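Local coordinates for protein MHC class I antigen (Ctenopharyngodon idella, PDB 5H5Z) that probably presents short peptides to T cells, holding them in a groove above a beta sheet while paired with beta-2-microglobulin, at residues A[51-56]-A[168-173]; A[80-85]-A[137-142]; A[120-123]-A[128-131]; A[194-199]-A[252-257]; A[245-250]-A[265-270]. All blocks are in the same frame, centred on the assembly; numbering follows the deposited sequence.

Overall arrangement
Interactions 1, 2 and 3 belong to the peptide-binding platform, interactions 4 and 5 to the immunoglobulin C1-set domain. Interactions 1 and 2 both use helix 55-82, one at the turn leading into it and the other at its end; their centres lie about 40 Å apart, and interaction 2 touches the bound peptide. Interaction 3, the edge hairpin of the platform sheet, is centred about 14 Å from interaction 2 and meets it through a probable hydrogen bond from K140 to the backbone of W129. Interaction 4, the disulfide core, is centred about 44 Å from interaction 3. Interaction 5, centred about 12 Å from interaction 4, adjoins it through F252 against W247.

Interaction 1 (A[51-56]-A[168-173]); sequences QNEGAD and VAYGKD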
# COMPACT_ATOMS: atom_id res chain seq x y z
N GLN A 51 23.05 1.60 3.09
CA GLN A 51 24.27 2.40 3.02
C GLN A 51 24.61 3.08 4.35
O GLN A 51 25.73 3.56 4.54
CB GLN A 51 24.15 3.44 1.91
CG GLN A 51 24.20 2.86 0.51
CD GLN A 51 24.24 3.92 -0.58
OE1 GLN A 51 23.57 4.95 -0.49
NE2 GLN A 51 25.02 3.67 -1.62
N ASN A 52 23.65 3.09 5.26
CA ASN A 52 23.75 3.92 6.46
C ASN A 52 23.63 3.21 7.80
O ASN A 52 23.95 3.78 8.84
CB ASN A 52 22.77 5.08 6.37
CG ASN A 52 23.21 6.12 5.36
OD1 ASN A 52 24.16 6.87 5.61
ND2 ASN A 52 22.54 6.16 4.21
N GLU A 53 23.15 1.97 7.78
CA GLU A 53 23.16 1.12 8.97
C GLU A 53 23.70 -0.24 8.60
O GLU A 53 23.72 -0.61 7.42
CB GLU A 53 21.75 1.00 9.58
CG GLU A 53 21.15 2.30 10.10
CD GLU A 53 21.87 2.88 11.31
OE1 GLU A 53 21.58 4.04 11.65
OE2 GLU A 53 22.71 2.19 11.91
N GLY A 54 24.16 -0.99 9.60
CA GLY A 54 24.78 -2.28 9.36
C GLY A 54 24.40 -3.32 10.39
O GLY A 54 23.31 -3.27 10.98
N ALA A 55 25.31 -4.26 10.62
CA ALA A 55 25.07 -5.43 11.47
C ALA A 55 24.53 -5.09 12.86
O ALA A 55 23.55 -5.69 13.29
CB ALA A 55 26.33 -6.27 11.58
N ASP A 56 25.15 -4.13 13.55
CA ASP A 56 24.72 -3.73 14.90
C ASP A 56 23.26 -3.28 14.94
O ASP A 56 22.49 -3.70 15.82
CB ASP A 56 25.62 -2.62 15.46
CG ASP A 56 26.82 -3.17 16.23
OD1 ASP A 56 27.17 -4.37 16.07
OD2 ASP A 56 27.43 -2.40 16.99
N VAL A 168 15.36 10.29 7.19
CA VAL A 168 15.12 11.34 6.20
C VAL A 168 16.45 11.84 5.63
O VAL A 168 16.57 12.02 4.42
CB VAL A 168 14.24 12.48 6.75
CG1 VAL A 168 14.14 13.64 5.76
CG2 VAL A 168 12.84 11.96 7.07
N ALA A 169 17.45 12.01 6.50
CA ALA A 169 18.80 12.39 6.05
C ALA A 169 19.46 11.29 5.20
O ALA A 169 20.05 11.59 4.15
CB ALA A 169 19.67 12.77 7.23
N TYR A 170 19.37 10.04 5.65
CA TYR A 170 19.88 8.90 4.88
C TYR A 170 19.29 8.86 3.47
O TYR A 170 20.01 8.66 2.49
CB TYR A 170 19.54 7.57 5.55
CG TYR A 170 20.15 7.30 6.91
CD1 TYR A 170 21.28 7.99 7.37
CD2 TYR A 170 19.62 6.31 7.72
CE1 TYR A 170 21.83 7.72 8.61
CE2 TYR A 170 20.16 6.03 8.97
CZ TYR A 170 21.26 6.73 9.40
OH TYR A 170 21.78 6.43 10.64
N GLY A 171 17.97 9.03 3.37
CA GLY A 171 17.27 8.87 2.10
C GLY A 171 16.77 10.17 1.48
O GLY A 171 15.85 10.14 0.67
N LYS A 172 17.40 11.29 1.84
CA LYS A 172 16.93 12.62 1.45
C LYS A 172 16.59 12.75 -0.03
O LYS A 172 15.49 13.18 -0.39
CB LYS A 172 17.95 13.69 1.85
CG LYS A 172 17.42 15.11 1.74
CD LYS A 172 18.54 16.13 1.92
CE LYS A 172 18.12 17.52 1.47
NZ LYS A 172 17.06 18.12 2.34
N ASP A 173 17.54 12.37 -0.89
CA ASP A 173 17.36 12.53 -2.33
C ASP A 173 16.19 11.68 -2.86
O ASP A 173 15.44 12.13 -3.73
CB ASP A 173 18.67 12.21 -3.07
CG ASP A 173 19.82 13.14 -2.66
OD1 ASP A 173 19.61 14.37 -2.53
OD2 ASP A 173 20.94 12.62 -2.48
O HOH W 1 22.95 8.11 2.10
O HOH W 2 25.04 6.08 10.05
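The phenol oxygen of Y170 is held by several groups at once. Its OH donates to OE1 of E53 at 2.6 Å, a short bond that meets the oxygen from above the carboxylate plane, 38° out of it. A water that also donates to the backbone O of N52 gives the same OH a weak second bond, and K166 NZ adds another weak one. E53 reaches this position because its chain bends at chi2, which brings OE1 to the edge of the ring with the carboxylate plane turned 64° from it.

N52 covers one face of that ring. Its CB sits over the centre, 3.3 Å from the ring centroid, in a CH-pi contact, and the amide lies stacked on the aromatic plane with only 3° between them. The amide nitrogen is held by the backbone O of W48, and a water bridges N52 ND2 to Y170 O, at 2.9 Å from the amide nitrogen; both bonds fix the rotation of the flat group. Y170 ends helix 148-170, while N52 and E53 precede helix 55-82, so the contact ties the end of the one helix to the segment leading into the other. This is the closed end of the peptide-binding groove in the MHC class I fold, where the alpha 1 and alpha 2 helices converge.

Interaction 2 (A[80-85]-A[137-142]); sequences MERFNQ and VITKHK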
# COMPACT_ATOMS: atom_id res chain seq x y z
N MET A 80 -8.50 -14.39 21.63
CA MET A 80 -9.33 -15.47 21.06
C MET A 80 -10.22 -16.12 22.11
O MET A 80 -11.41 -16.36 21.87
CB MET A 80 -8.45 -16.56 20.40
CG MET A 80 -7.64 -16.10 19.19
SD MET A 80 -6.82 -17.44 18.29
CE MET A 80 -5.60 -17.99 19.47
N GLU A 81 -9.64 -16.38 23.28
CA GLU A 81 -10.35 -16.97 24.41
C GLU A 81 -11.47 -16.05 24.89
O GLU A 81 -12.54 -16.53 25.28
CB GLU A 81 -9.37 -17.28 25.55
CG GLU A 81 -8.48 -18.48 25.28
CD GLU A 81 -7.21 -18.50 26.13
OE1 GLU A 81 -6.93 -17.50 26.82
OE2 GLU A 81 -6.49 -19.52 26.09
N ARG A 82 -11.23 -14.75 24.85
CA ARG A 82 -12.22 -13.76 25.30
C ARG A 82 -13.42 -13.65 24.36
O ARG A 82 -14.53 -13.34 24.80
CB ARG A 82 -11.55 -12.41 25.58
CG ARG A 82 -11.09 -12.30 27.02
CD ARG A 82 -9.70 -11.70 27.19
NE ARG A 82 -9.69 -10.25 27.01
CZ ARG A 82 -8.73 -9.44 27.46
NH1 ARG A 82 -8.81 -8.14 27.23
NH2 ARG A 82 -7.70 -9.92 28.15
N PHE A 83 -13.21 -13.93 23.07
CA PHE A 83 -14.31 -14.00 22.11
C PHE A 83 -14.89 -15.41 21.99
O PHE A 83 -15.77 -15.65 21.16
CB PHE A 83 -13.87 -13.49 20.74
CG PHE A 83 -13.81 -11.99 20.64
CD1 PHE A 83 -14.93 -11.26 20.24
CD2 PHE A 83 -12.63 -11.31 20.94
CE1 PHE A 83 -14.87 -9.88 20.15
CE2 PHE A 83 -12.57 -9.93 20.85
CZ PHE A 83 -13.69 -9.21 20.45
N ASN A 84 -14.39 -16.33 22.82
CA ASN A 84 -14.80 -17.74 22.81
C ASN A 84 -14.53 -18.42 21.47
O ASN A 84 -15.39 -19.11 20.92
CB ASN A 84 -16.27 -17.89 23.23
CG ASN A 84 -16.56 -17.27 24.58
OD1 ASN A 84 -15.78 -17.41 25.52
ND2 ASN A 84 -17.69 -16.58 24.68
N GLN A 85 -13.33 -18.21 20.94
CA GLN A 85 -12.93 -18.77 19.66
C GLN A 85 -11.67 -19.63 19.83
O GLN A 85 -10.55 -19.12 19.83
CB GLN A 85 -12.69 -17.65 18.63
CG GLN A 85 -13.91 -16.78 18.36
CD GLN A 85 -13.56 -15.46 17.68
OE1 GLN A 85 -12.44 -14.96 17.82
NE2 GLN A 85 -14.52 -14.89 16.96
N VAL A 137 -11.64 -4.05 27.24
CA VAL A 137 -11.63 -3.27 28.49
C VAL A 137 -10.66 -3.83 29.55
O VAL A 137 -9.99 -3.07 30.25
CB VAL A 137 -13.06 -3.09 29.07
CG1 VAL A 137 -13.04 -2.30 30.37
CG2 VAL A 137 -13.95 -2.39 28.06
N ILE A 138 -10.58 -5.16 29.64
CA ILE A 138 -9.61 -5.80 30.54
C ILE A 138 -8.18 -5.36 30.20
O ILE A 138 -7.39 -5.07 31.10
CB ILE A 138 -9.73 -7.34 30.50
CG1 ILE A 138 -11.10 -7.78 31.03
CG2 ILE A 138 -8.61 -8.00 31.30
CD1 ILE A 138 -11.46 -9.21 30.70
N THR A 139 -7.87 -5.30 28.91
CA THR A 139 -6.56 -4.84 28.42
C THR A 139 -6.33 -3.36 28.77
O THR A 139 -5.25 -2.99 29.24
CB THR A 139 -6.41 -5.09 26.91
OG1 THR A 139 -6.40 -6.50 26.67
CG2 THR A 139 -5.12 -4.47 26.35
N LYS A 140 -7.35 -2.54 28.53
CA LYS A 140 -7.32 -1.12 28.91
C LYS A 140 -6.87 -0.92 30.37
O LYS A 140 -5.94 -0.15 30.64
CB LYS A 140 -8.70 -0.49 28.67
CG LYS A 140 -8.90 0.89 29.27
CD LYS A 140 -10.35 1.35 29.08
CE LYS A 140 -10.59 2.71 29.73
NZ LYS A 140 -9.76 3.79 29.12
N HIS A 141 -7.50 -1.63 31.30
CA HIS A 141 -7.16 -1.50 32.72
C HIS A 141 -5.76 -2.01 33.05
O HIS A 141 -5.02 -1.37 33.81
CB HIS A 141 -8.19 -2.20 33.61
CG HIS A 141 -9.57 -1.61 33.54
ND1 HIS A 141 -9.79 -0.25 33.54
CD2 HIS A 141 -10.79 -2.19 33.48
CE1 HIS A 141 -11.09 -0.02 33.48
NE2 HIS A 141 -11.72 -1.18 33.44
N LYS A 142 -5.39 -3.15 32.47
CA LYS A 142 -4.05 -3.72 32.66
C LYS A 142 -2.98 -2.75 32.17
O LYS A 142 -2.00 -2.50 32.87
CB LYS A 142 -3.92 -5.06 31.93
CG LYS A 142 -2.55 -5.71 32.09
CD LYS A 142 -2.34 -6.82 31.07
CE LYS A 142 -0.90 -7.29 31.09
NZ LYS A 142 -0.74 -8.60 30.40
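The guanidinium of R82 has I138 over one face: CD1 stands 4.2 Å above the plane near its centre, and CB of I138 comes to 3.5 Å from NH1. T139 approaches obliquely instead. Its OG1 accepts a hydrogen bond from NH1 of R82 at 3.0 Å, bent to 135° at the hydrogen and tilted 30° out of the guanidinium plane. The arginine chain bends at chi2 and again at chi3 (76°) before it reaches helix 134-145, and the backbone O of Q135 takes a further bond from NH1, so one nitrogen serves a carbonyl and a hydroxyl.

In the MHC class I fold this is the end of the groove where helix 55-82 finishes, facing the short first helix of the alpha 2 domain. N84 closes the former with a Schellman motif, its positive phi turning the chain away two residues after R82. The bound peptide runs against the contact: T139 OG1 is hydrogen-bonded to its backbone, R82 packs on that backbone, and K142 NZ makes a hydrogen bond and a salt bridge with it, the latter consistent with the peptide's C-terminal carboxylate, as in other class I molecules. Beneath, F119 of strand 117-123 touches both R82 and T139.

Interaction 3 (A[120-123]-A[128-131]); sequences VSLD and TWTA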
# COMPACT_ATOMS: atom_id res chain seq x y z
N VAL A 120 -7.83 -1.82 20.81
CA VAL A 120 -7.46 -0.67 21.66
C VAL A 120 -6.65 0.36 20.86
O VAL A 120 -5.86 -0.00 19.98
CB VAL A 120 -6.67 -1.07 22.94
CG1 VAL A 120 -7.54 -1.81 23.94
CG2 VAL A 120 -5.42 -1.87 22.60
N SER A 121 -6.86 1.63 21.18
CA SER A 121 -6.17 2.74 20.50
C SER A 121 -5.64 3.70 21.55
O SER A 121 -6.33 4.01 22.53
CB SER A 121 -7.13 3.49 19.57
OG SER A 121 -7.82 2.60 18.71
N LEU A 122 -4.42 4.19 21.34
CA LEU A 122 -3.83 5.14 22.26
C LEU A 122 -4.40 6.53 22.08
O LEU A 122 -4.44 7.06 20.96
CB LEU A 122 -2.30 5.18 22.10
CG LEU A 122 -1.51 6.22 22.91
CD1 LEU A 122 -1.66 6.00 24.41
CD2 LEU A 122 -0.04 6.21 22.51
N ASP A 123 -4.86 7.12 23.18
CA ASP A 123 -5.03 8.56 23.27
C ASP A 123 -3.84 9.09 24.05
O ASP A 123 -3.78 8.96 25.28
CB ASP A 123 -6.35 8.90 23.97
CG ASP A 123 -6.64 10.40 23.98
OD1 ASP A 123 -5.68 11.21 23.96
OD2 ASP A 123 -7.82 10.77 24.03
N THR A 128 -4.48 7.37 28.02
CA THR A 128 -5.42 6.29 28.22
C THR A 128 -5.58 5.49 26.94
O THR A 128 -5.19 5.94 25.85
CB THR A 128 -6.81 6.80 28.66
OG1 THR A 128 -7.30 7.75 27.71
CG2 THR A 128 -6.74 7.45 30.05
N TRP A 129 -6.14 4.29 27.07
CA TRP A 129 -6.41 3.42 25.93
C TRP A 129 -7.91 3.32 25.69
O TRP A 129 -8.67 2.96 26.59
CB TRP A 129 -5.82 2.03 26.16
CG TRP A 129 -4.33 2.05 26.13
CD1 TRP A 129 -3.48 2.24 27.19
CD2 TRP A 129 -3.50 1.91 24.98
NE1 TRP A 129 -2.17 2.21 26.77
CE2 TRP A 129 -2.15 2.01 25.41
CE3 TRP A 129 -3.76 1.70 23.61
CZ2 TRP A 129 -1.07 1.90 24.53
CZ3 TRP A 129 -2.68 1.59 22.74
CH2 TRP A 129 -1.35 1.70 23.20
N THR A 130 -8.33 3.67 24.48
CA THR A 130 -9.72 3.54 24.09
C THR A 130 -9.99 2.08 23.71
O THR A 130 -9.36 1.55 22.80
CB THR A 130 -10.07 4.48 22.92
OG1 THR A 130 -9.75 5.82 23.29
CG2 THR A 130 -11.55 4.39 22.56
N ALA A 131 -10.90 1.46 24.45
CA ALA A 131 -11.32 0.08 24.20
C ALA A 131 -12.54 0.07 23.29
O ALA A 131 -13.55 0.70 23.59
CB ALA A 131 -11.63 -0.62 25.52
O HOH W 3 -9.91 1.35 19.84
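Four backbone hydrogen bonds join S121 and D123 to T130 and T128. The shortest runs from T130 N to S121 O at 2.8 Å and is returned by S121 N to T130 O; D123 N to T128 O, at 2.9 Å, is the straightest at the hydrogen (160°), and T128 N completes the second pair at 3.2 Å to D123 O. A water links S121 OG to T130 O, giving that carbonyl a second polar partner besides S121 N. L122 with W129 is the non-hydrogen-bonded pair between them, and V120 with A131 follows beyond S121 and T130; CA of V120 makes a CA-H...O contact with T130 O.

The two strands form an antiparallel hairpin, and 128-131 is the outermost strand at one side of the eight-stranded platform that floors the MHC class I groove. Near its turn D123 OD1 accepts from the backbone N of both N125 and T126, while T128 OG1 bonds to T126 OG1.

On the face carrying V120, L122, W129 and A131, the indole folds back across the neighbouring strand. With chi1 at -69°, CG of W129 is anti to the carbonyl carbon, and the six-membered ring comes under L122 CB, which makes a CH-pi contact 3.9 Å from its centroid. CD1 of L122 lies over the same face, nearer the rim. V120 CG2 adds an oblique approach to W129 CE3 at 4.1 Å. W143 meets the indole edge-to-face, and A149 of helix 148-170 packs on both L122 and W129.

Interaction 4 (A[194-199]-A[252-257]); sequences VTCHAT and FSCVVE
The side chain of C196 meets that of C254 and is joined to it by a disulfide, SG to SG 2.0 Å. At each end the sulfur stands opposite the backbone N across the CA-CB bond (chi1 -177° at C196), so both cysteines reach out in the same way and the bridge closes with a chi3 of -76°.

V256 packs beside the bridge with its two methyl branches divided between two partners: CG2 rests 3.7 Å from the SG of C196, and CG1 meets CB of A198 at 4.1 Å. The touching residues are all buried and their contacts apolar, with the disulfide the covalent link. The two strands run nearly parallel, 20° apart, but their axes come no closer than 8.4 Å because they belong to facing sheets. W210 of strand 207-212 touches C196 and I208 touches C254, while L185 covers C196 from strand 182-187. On the outer side of strand 194-199, H197 and T199 meet the beta-2-microglobulin chain. A disulfide pinning two packed sheets, with a tryptophan against it, is the hallmark core of the immunoglobulin fold, here in its C1-set form.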
# COMPACT_ATOMS: atom_id res chain seq x y z
N VAL A 194 -11.96 8.02 -24.53
CA VAL A 194 -10.55 8.40 -24.55
C VAL A 194 -10.04 8.43 -23.11
O VAL A 194 -10.69 9.02 -22.24
CB VAL A 194 -10.33 9.76 -25.24
CG1 VAL A 194 -8.85 10.14 -25.23
CG2 VAL A 194 -10.87 9.74 -26.67
N THR A 195 -8.90 7.78 -22.88
CA THR A 195 -8.30 7.68 -21.55
C THR A 195 -7.03 8.53 -21.46
O THR A 195 -6.10 8.37 -22.26
CB THR A 195 -7.98 6.22 -21.18
OG1 THR A 195 -9.19 5.46 -21.12
CG2 THR A 195 -7.30 6.14 -19.81
N CYS A 196 -7.00 9.42 -20.48
CA CYS A 196 -5.78 10.18 -20.17
C CYS A 196 -5.04 9.46 -19.05
O CYS A 196 -5.51 9.42 -17.91
CB CYS A 196 -6.15 11.59 -19.75
SG CYS A 196 -4.76 12.70 -19.42
N HIS A 197 -3.88 8.90 -19.39
CA HIS A 197 -3.13 8.03 -18.49
C HIS A 197 -1.84 8.73 -18.06
O HIS A 197 -1.05 9.16 -18.90
CB HIS A 197 -2.80 6.72 -19.21
CG HIS A 197 -1.99 5.75 -18.39
ND1 HIS A 197 -2.55 4.98 -17.40
CD2 HIS A 197 -0.68 5.43 -18.43
CE1 HIS A 197 -1.61 4.23 -16.85
NE2 HIS A 197 -0.47 4.48 -17.46
N ALA A 198 -1.66 8.84 -16.74
CA ALA A 198 -0.47 9.46 -16.15
C ALA A 198 0.25 8.42 -15.30
O ALA A 198 -0.37 7.78 -14.45
CB ALA A 198 -0.86 10.65 -15.29
N THR A 199 1.56 8.26 -15.53
CA THR A 199 2.32 7.23 -14.81
C THR A 199 3.74 7.67 -14.46
O THR A 199 4.31 8.56 -15.10
CB THR A 199 2.38 5.89 -15.58
OG1 THR A 199 2.80 4.84 -14.70
CG2 THR A 199 3.33 5.97 -16.79
N PHE A 252 -11.17 19.03 -27.57
CA PHE A 252 -10.99 18.44 -26.26
C PHE A 252 -9.51 18.23 -25.98
O PHE A 252 -8.72 17.97 -26.89
CB PHE A 252 -11.72 17.10 -26.16
CG PHE A 252 -13.20 17.23 -25.91
CD1 PHE A 252 -13.70 17.32 -24.61
CD2 PHE A 252 -14.10 17.25 -26.98
CE1 PHE A 252 -15.07 17.44 -24.39
CE2 PHE A 252 -15.46 17.36 -26.76
CZ PHE A 252 -15.95 17.46 -25.46
N SER A 253 -9.14 18.34 -24.71
CA SER A 253 -7.78 18.06 -24.28
C SER A 253 -7.79 17.54 -22.85
O SER A 253 -8.74 17.77 -22.11
CB SER A 253 -6.92 19.33 -24.37
OG SER A 253 -7.41 20.34 -23.51
N CYS A 254 -6.73 16.82 -22.48
CA CYS A 254 -6.51 16.42 -21.09
C CYS A 254 -5.42 17.29 -20.50
O CYS A 254 -4.43 17.58 -21.18
CB CYS A 254 -6.08 14.95 -20.99
SG CYS A 254 -5.70 14.49 -19.29
N VAL A 255 -5.60 17.69 -19.25
CA VAL A 255 -4.57 18.43 -18.52
C VAL A 255 -4.17 17.65 -17.27
O VAL A 255 -5.02 17.32 -16.44
CB VAL A 255 -5.03 19.86 -18.15
CG1 VAL A 255 -3.92 20.62 -17.45
CG2 VAL A 255 -5.49 20.63 -19.39
N VAL A 256 -2.89 17.33 -17.17
CA VAL A 256 -2.35 16.66 -15.99
C VAL A 256 -1.47 17.63 -15.21
O VAL A 256 -0.47 18.15 -15.74
CB VAL A 256 -1.55 15.38 -16.34
CG1 VAL A 256 -1.02 14.72 -15.08
CG2 VAL A 256 -2.42 14.40 -17.11
N GLU A 257 -1.84 17.88 -13.95
CA GLU A 257 -1.08 18.77 -13.08
C GLU A 257 -0.40 18.02 -11.94
O GLU A 257 -1.03 17.24 -11.22
CB GLU A 257 -1.97 19.89 -12.52
CG GLU A 257 -1.19 20.96 -11.75
CD GLU A 257 -2.05 22.13 -11.31
OE1 GLU A 257 -1.75 22.69 -10.23
OE2 GLU A 257 -3.01 22.49 -12.02

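Interaction 5 (A[245-250]-A[265-270]); sequences DEWKNN and KTEDDI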
# COMPACT_ATOMS: atom_id res chain seq x y z
N ASP A 245 -18.37 12.15 -32.52
CA ASP A 245 -18.91 13.39 -33.10
C ASP A 245 -18.60 14.61 -32.23
O ASP A 245 -18.20 15.65 -32.74
CB ASP A 245 -20.42 13.26 -33.33
CG ASP A 245 -20.77 12.08 -34.21
OD1 ASP A 245 -20.66 12.21 -35.45
OD2 ASP A 245 -21.15 11.02 -33.67
N GLU A 246 -18.77 14.46 -30.92
CA GLU A 246 -18.45 15.54 -29.97
C GLU A 246 -16.96 15.86 -30.01
O GLU A 246 -16.56 17.02 -29.92
CB GLU A 246 -18.88 15.17 -28.55
CG GLU A 246 -20.37 14.93 -28.37
CD GLU A 246 -21.24 16.05 -28.93
OE1 GLU A 246 -21.00 17.22 -28.59
OE2 GLU A 246 -22.16 15.74 -29.71
N TRP A 247 -16.14 14.82 -30.17
CA TRP A 247 -14.70 14.97 -30.33
C TRP A 247 -14.35 15.68 -31.64
O TRP A 247 -13.46 16.53 -31.68
CB TRP A 247 -14.02 13.60 -30.26
CG TRP A 247 -12.56 13.71 -30.04
CD1 TRP A 247 -11.59 13.83 -31.00
CD2 TRP A 247 -11.88 13.73 -28.78
NE1 TRP A 247 -10.35 13.92 -30.41
CE2 TRP A 247 -10.50 13.86 -29.05
CE3 TRP A 247 -12.30 13.64 -27.44
CZ2 TRP A 247 -9.53 13.91 -28.03
CZ3 TRP A 247 -11.34 13.69 -26.43
CH2 TRP A 247 -9.97 13.83 -26.74
N LYS A 248 -15.07 15.33 -32.71
CA LYS A 248 -14.86 15.93 -34.03
C LYS A 248 -15.21 17.42 -34.06
O LYS A 248 -14.49 18.21 -34.66
CB LYS A 248 -15.66 15.17 -35.10
CG LYS A 248 -15.71 15.85 -36.46
CD LYS A 248 -16.40 14.99 -37.51
CE LYS A 248 -16.68 15.81 -38.77
NZ LYS A 248 -17.06 14.94 -39.92
N ASN A 249 -16.31 17.79 -33.41
CA ASN A 249 -16.84 19.15 -33.49
C ASN A 249 -16.17 20.14 -32.53
O ASN A 249 -16.33 21.35 -32.69
CB ASN A 249 -18.35 19.14 -33.27
CG ASN A 249 -19.10 18.40 -34.36
OD1 ASN A 249 -18.71 18.42 -35.53
ND2 ASN A 249 -20.19 17.74 -33.98
N ASN A 250 -15.44 19.62 -31.55
CA ASN A 250 -14.84 20.47 -30.52
C ASN A 250 -13.36 20.17 -30.30
O ASN A 250 -12.83 19.21 -30.84
CB ASN A 250 -15.63 20.34 -29.21
CG ASN A 250 -17.12 20.55 -29.41
OD1 ASN A 250 -17.86 19.61 -29.69
ND2 ASN A 250 -17.56 21.80 -29.27
N LYS A 265 -2.47 17.09 -23.33
CA LYS A 265 -2.53 16.25 -24.52
C LYS A 265 -3.81 16.51 -25.30
O LYS A 265 -4.85 16.76 -24.70
CB LYS A 265 -2.41 14.76 -24.16
CG LYS A 265 -1.09 14.38 -23.50
CD LYS A 265 0.06 14.35 -24.49
CE LYS A 265 1.39 14.21 -23.78
NZ LYS A 265 2.51 14.12 -24.76
N THR A 266 -3.72 16.47 -26.63
CA THR A 266 -4.87 16.75 -27.50
C THR A 266 -5.12 15.58 -28.46
O THR A 266 -4.40 14.59 -28.44
CB THR A 266 -4.67 18.05 -28.32
OG1 THR A 266 -3.59 17.88 -29.25
CG2 THR A 266 -4.38 19.24 -27.41
N GLU A 267 -6.14 15.70 -29.31
CA GLU A 267 -6.48 14.65 -30.28
C GLU A 267 -5.27 14.19 -31.10
O GLU A 267 -5.17 13.01 -31.45
CB GLU A 267 -7.62 15.08 -31.22
CG GLU A 267 -7.34 16.31 -32.05
CD GLU A 267 -8.62 16.95 -32.58
OE1 GLU A 267 -8.81 18.16 -32.32
OE2 GLU A 267 -9.42 16.24 -33.22
N ASP A 268 -4.37 15.12 -31.41
CA ASP A 268 -3.16 14.84 -32.18
C ASP A 268 -2.22 13.86 -31.47
O ASP A 268 -1.31 13.30 -32.09
CB ASP A 268 -2.40 16.14 -32.48
CG ASP A 268 -3.06 16.96 -33.57
OD1 ASP A 268 -4.01 16.46 -34.22
OD2 ASP A 268 -2.62 18.10 -33.79
N ASP A 269 -2.45 13.67 -30.18
CA ASP A 269 -1.59 12.81 -29.36
C ASP A 269 -2.13 11.40 -29.16
O ASP A 269 -1.41 10.54 -28.66
CB ASP A 269 -1.34 13.46 -28.00
CG ASP A 269 -0.64 14.79 -28.12
OD1 ASP A 269 0.36 14.86 -28.88
OD2 ASP A 269 -1.09 15.76 -27.48
N ILE A 270 -3.38 11.17 -29.57
CA ILE A 270 -4.05 9.89 -29.29
C ILE A 270 -3.29 8.71 -29.90
O ILE A 270 -2.94 8.73 -31.08
CB ILE A 270 -5.54 9.89 -29.72
CG1 ILE A 270 -6.32 10.92 -28.89
CG2 ILE A 270 -6.16 8.50 -29.57
CD1 ILE A 270 -7.78 11.04 -29.25
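W247 fits closely against E267 along one edge of its indole, where NE1 comes within 3.1 Å of E267 CB. The alpha carbon of E267 also lies in the plane of the indole at that edge, so the ring abuts the start of the 3-10 segment 267-269. I270 completes the close part of the contact: its side chain and that of W247 come toward each other, CD1 meeting the ring obliquely at 3.6 Å from W247 CZ2.

The carboxylate side is looser. CG of E267 lies between the backbone N and the carbonyl carbon (chi1 60°), and from there the extended chain slides past the indole with its carboxylate plane turned 80° from the ring; OE2 remains 3.8 Å from W247 NE1. E267 is solvent-exposed, so this side forms the outer margin of a surface contact.

W247 stands on helix 244-249, which leads into strand 252-258, and its ring meets that of F252 with the planes about 10° apart. Strand 261-266 lies next to 252-258 in the C1-set domain, and beyond it I270 also packs on L185 and Q187 of strand 182-187.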